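Fumarate reductase iron-sulfur subunit (Mycolicibacterium smegmatis, PDB 7D6V) probably relays electrons from succinate oxidation through its three iron-sulfur clusters toward the quinone site, as the iron-sulfur subunit of a mycobacterial succinate dehydrogenase. Local coordinates at residues I36-R39 against L40-T43; S79-G82 against E83-V87. One frame throughout, in Å; residues are numbered along the deposited sequence.

Overall arrangement
Both contacts are local and belong to the 2Fe-2S cluster binding domain; their centres lie about 17 Å apart and their nearest atoms about 8 Å, so they do not touch. Contact 1 runs along the last eight residues of helix 33-43, with four of its eight touching residues buried. Contact 2 is a surface turn that leads into strand 86-87. Both reach the mixed sheet, contact 1 by packing on strand 17-27 and contact 2 by pairing with strand 4-14; both also touch Met78. In chemistry they differ: regular backbone bonds dominate the helix, whereas the turn has two weak bonds and apolar packing of a valine on an aromatic ring.

Contact 1: I36-R39 against L40-T43; sequences IIHR and LQAT
Ile36, Ile37 and His38 offer their carbonyl oxygens to the amides of Leu40, Gln41 and Ala42, four residues on, and each helical bond is well formed; Leu40 N to Ile36 O, for one, is 2.9 Å. The fourth acceptor, Arg39 O, lies at the last turn. Thr43 N reaches Arg39 O in a weak bond of 2.9 Å, bent to 122°, and Thr43 OG1 donates to the same oxygen. With chi1 at 56° the hydroxyl of Thr43 sits between its own backbone N and carbonyl carbon, which turns it back toward that oxygen. Arg39 O thus appears to take both donors. On another side of the helix, His38 and Gln41 point the same way, side by side, with ring and amide planes 13° apart; His38 CD2 lies 4.1 Å from Gln41 OE1. The amide's NE2 bonds to Leu48 O, while Arg39 NH2 forms a salt bridge with Glu31 OE1. The side chain of His38 lies about 8 Å from the 2Fe-2S cluster. Ile36 and Leu40 pack on Val25 of strand 17-27, and this helix against the sheet is consistent with the beta-grasp fold of plant-type 2Fe-2S ferredoxins.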
loop_
_atom_site.group_PDB
_atom_site.type_symbol
_atom_site.label_atom_id
_atom_site.label_comp_id
_atom_site.label_asym_id
_atom_site.label_seq_id
_atom_site.Cartn_x
_atom_site.Cartn_y
_atom_site.Cartn_z
ATOM N N ILE B 36 6.172 -0.706 -20.170
ATOM C CA ILE B 36 7.237 -0.975 -21.128
ATOM C C ILE B 36 7.832 -2.355 -20.885
ATOM O O ILE B 36 8.162 -3.082 -21.829
ATOM C CB ILE B 36 8.305 0.130 -21.052
ATOM C CG1 ILE B 36 7.641 1.503 -20.968
ATOM C CG2 ILE B 36 9.223 0.068 -22.250
ATOM C CD1 ILE B 36 6.837 1.870 -22.187
ATOM N N ILE B 37 7.969 -2.740 -19.616
ATOM C CA ILE B 37 8.469 -4.071 -19.287
ATOM C C ILE B 37 7.499 -5.141 -19.772
ATOM O O ILE B 37 7.911 -6.184 -20.290
ATOM C CB ILE B 37 8.734 -4.182 -17.774
ATOM C CG1 ILE B 37 9.765 -3.143 -17.340
ATOM C CG2 ILE B 37 9.210 -5.572 -17.412
ATOM C CD1 ILE B 37 11.153 -3.392 -17.877
ATOM N N HIS B 38 6.196 -4.903 -19.606
ATOM C CA HIS B 38 5.197 -5.855 -20.085
ATOM C C HIS B 38 5.239 -5.992 -21.601
ATOM O O HIS B 38 5.114 -7.100 -22.137
ATOM C CB HIS B 38 3.806 -5.426 -19.628
ATOM C CG HIS B 38 3.550 -5.659 -18.173
ATOM N ND1 HIS B 38 2.469 -5.118 -17.513
ATOM C CD2 HIS B 38 4.237 -6.373 -17.250
ATOM C CE1 HIS B 38 2.500 -5.490 -16.246
ATOM N NE2 HIS B 38 3.563 -6.250 -16.061
ATOM N N ARG B 39 5.395 -4.874 -22.312
ATOM C CA ARG B 39 5.511 -4.932 -23.765
ATOM C C ARG B 39 6.760 -5.694 -24.188
ATOM O O ARG B 39 6.725 -6.484 -25.141
ATOM C CB ARG B 39 5.519 -3.522 -24.350
ATOM C CG ARG B 39 5.246 -3.483 -25.840
ATOM C CD ARG B 39 5.438 -2.096 -26.411
ATOM N NE ARG B 39 4.962 -1.059 -25.504
ATOM C CZ ARG B 39 3.698 -0.661 -25.418
ATOM N NH1 ARG B 39 2.770 -1.218 -26.181
ATOM N NH2 ARG B 39 3.359 0.292 -24.564
ATOM N N LEU B 40 7.874 -5.472 -23.489
ATOM C CA LEU B 40 9.096 -6.212 -23.785
ATOM C C LEU B 40 8.913 -7.704 -23.530
ATOM O O LEU B 40 9.425 -8.538 -24.284
ATOM C CB LEU B 40 10.248 -5.653 -22.953
ATOM C CG LEU B 40 11.644 -6.197 -23.236
ATOM C CD1 LEU B 40 12.104 -5.787 -24.616
ATOM C CD2 LEU B 40 12.615 -5.714 -22.176
ATOM N N GLN B 41 8.194 -8.055 -22.464
ATOM C CA GLN B 41 7.898 -9.458 -22.189
ATOM C C GLN B 41 7.053 -10.076 -23.292
ATOM O O GLN B 41 7.320 -11.197 -23.737
ATOM C CB GLN B 41 7.177 -9.586 -20.852
ATOM C CG GLN B 41 8.043 -10.054 -19.715
ATOM C CD GLN B 41 7.248 -10.273 -18.454
ATOM O OE1 GLN B 41 6.111 -9.823 -18.341
ATOM N NE2 GLN B 41 7.838 -10.972 -17.496
ATOM N N ALA B 42 6.024 -9.363 -23.741
ATOM C CA ALA B 42 5.111 -9.911 -24.732
ATOM C C ALA B 42 5.667 -9.873 -26.147
ATOM O O ALA B 42 5.099 -10.520 -27.032
ATOM C CB ALA B 42 3.778 -9.165 -24.685
ATOM N N THR B 43 6.756 -9.144 -26.388
ATOM C CA THR B 43 7.320 -9.034 -27.728
ATOM C C THR B 43 8.704 -9.648 -27.875
ATOM O O THR B 43 8.980 -10.272 -28.899
ATOM C CB THR B 43 7.384 -7.563 -28.155
ATOM O OG1 THR B 43 8.123 -6.812 -27.184
ATOM C CG2 THR B 43 5.986 -6.984 -28.280
#

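Contact 2: S79-G82 against E83-V87; sequences STFG and EDEVV
Gly82 and Glu85 are the two ends of a type I beta turn, with Glu83 and Asp84 at its corners. Glu83 packs on Ala2 and Tyr4, and Asp84 occupies the next corner. Glu85 then closes the turn through its backbone N, which makes a weak bond of 3.3 Å to Gly82 O. A side-chain bond to the turn's first residue is added: the carboxylate OE1 of Glu85 accepts an equally long, weak but nearly straight bond, 173°, from Gly82 N. CG of Glu85 is anti to the backbone N, and the extended chain carries the carboxylate back past Gly82 to Phe81, where Glu85 OE2 lies 4.1 Å from Phe81 CD1 and the carboxylate plane stands 71° from the ring. Beyond Val86, Val87 meets the ring with both methyls. Val87 CG1 lies over one face, 4.3 Å from the Phe81 ring centroid and 24° off the normal, a CH-pi contact, while Val87 CG2 is 3.7 Å from Phe81 CD2. Thr80 CB covers the opposite face, so the ring is sandwiched. Backbone bonds from Val87 to Lys7 and Arg9 join this end to strand 4-14. With both polar bonds weak, the turn probably relies in part on the apolar packing of Phe81 and Val87.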
loop_
_atom_site.group_PDB
_atom_site.type_symbol
_atom_site.label_atom_id
_atom_site.label_comp_id
_atom_site.label_asym_id
_atom_site.label_seq_id
_atom_site.Cartn_x
_atom_site.Cartn_y
_atom_site.Cartn_z
ATOM N N SER B 79 7.930 9.442 -18.670
ATOM C CA SER B 79 8.148 10.749 -19.267
ATOM C C SER B 79 9.099 11.582 -18.426
ATOM O O SER B 79 9.424 12.712 -18.802
ATOM C CB SER B 79 6.819 11.485 -19.443
ATOM O OG SER B 79 6.264 11.837 -18.191
ATOM N N THR B 80 9.530 11.037 -17.287
ATOM C CA THR B 80 10.623 11.614 -16.520
ATOM C C THR B 80 11.900 11.667 -17.346
ATOM O O THR B 80 12.765 12.517 -17.108
ATOM C CB THR B 80 10.829 10.784 -15.250
ATOM O OG1 THR B 80 9.666 10.887 -14.422
ATOM C CG2 THR B 80 12.042 11.254 -14.463
ATOM N N PHE B 81 12.014 10.799 -18.344
ATOM C CA PHE B 81 13.235 10.599 -19.101
ATOM C C PHE B 81 13.069 11.139 -20.514
ATOM O O PHE B 81 11.975 11.113 -21.080
ATOM C CB PHE B 81 13.585 9.113 -19.159
ATOM C CG PHE B 81 13.420 8.405 -17.851
ATOM C CD1 PHE B 81 14.202 8.736 -16.763
ATOM C CD2 PHE B 81 12.457 7.425 -17.705
ATOM C CE1 PHE B 81 14.041 8.089 -15.559
ATOM C CE2 PHE B 81 12.291 6.777 -16.505
ATOM C CZ PHE B 81 13.084 7.108 -15.430
ATOM N N GLY B 82 14.166 11.624 -21.079
ATOM C CA GLY B 82 14.147 12.092 -22.447
ATOM C C GLY B 82 13.995 10.954 -23.437
ATOM O O GLY B 82 14.168 9.777 -23.124
ATOM N N GLU B 83 13.656 11.324 -24.671
ATOM C CA GLU B 83 13.484 10.328 -25.720
ATOM C C GLU B 83 14.811 9.766 -26.207
ATOM O O GLU B 83 14.835 8.671 -26.780
ATOM C CB GLU B 83 12.704 10.927 -26.887
ATOM C CG GLU B 83 11.312 11.394 -26.508
ATOM C CD GLU B 83 10.472 11.769 -27.708
ATOM O OE1 GLU B 83 9.309 12.174 -27.514
ATOM O OE2 GLU B 83 10.975 11.661 -28.846
ATOM N N ASP B 84 15.913 10.481 -25.993
ATOM C CA ASP B 84 17.243 9.981 -26.310
ATOM C C ASP B 84 18.022 9.583 -25.062
ATOM O O ASP B 84 19.236 9.379 -25.137
ATOM C CB ASP B 84 18.022 11.021 -27.118
ATOM C CG ASP B 84 17.963 12.404 -26.499
ATOM O OD1 ASP B 84 17.069 12.648 -25.662
ATOM O OD2 ASP B 84 18.810 13.249 -26.855
ATOM N N GLU B 85 17.351 9.471 -23.922
ATOM C CA GLU B 85 17.975 9.046 -22.679
ATOM C C GLU B 85 17.804 7.545 -22.498
ATOM O O GLU B 85 16.753 6.984 -22.816
ATOM C CB GLU B 85 17.359 9.797 -21.497
ATOM C CG GLU B 85 17.925 9.428 -20.142
ATOM C CD GLU B 85 17.574 10.442 -19.073
ATOM O OE1 GLU B 85 17.016 11.502 -19.419
ATOM O OE2 GLU B 85 17.859 10.182 -17.886
ATOM N N VAL B 86 18.845 6.894 -21.991
ATOM C CA VAL B 86 18.823 5.456 -21.751
ATOM C C VAL B 86 18.314 5.200 -20.342
ATOM O O VAL B 86 18.802 5.798 -19.377
ATOM C CB VAL B 86 20.216 4.841 -21.955
ATOM C CG1 VAL B 86 20.203 3.366 -21.587
ATOM C CG2 VAL B 86 20.669 5.024 -23.388
ATOM N N VAL B 87 17.333 4.310 -20.218
ATOM C CA VAL B 87 16.762 3.946 -18.926
ATOM C C VAL B 87 17.292 2.575 -18.533
ATOM O O VAL B 87 17.168 1.614 -19.298
ATOM C CB VAL B 87 15.225 3.957 -18.973
ATOM C CG1 VAL B 87 14.655 3.846 -17.577
ATOM C CG2 VAL B 87 14.730 5.221 -19.647
#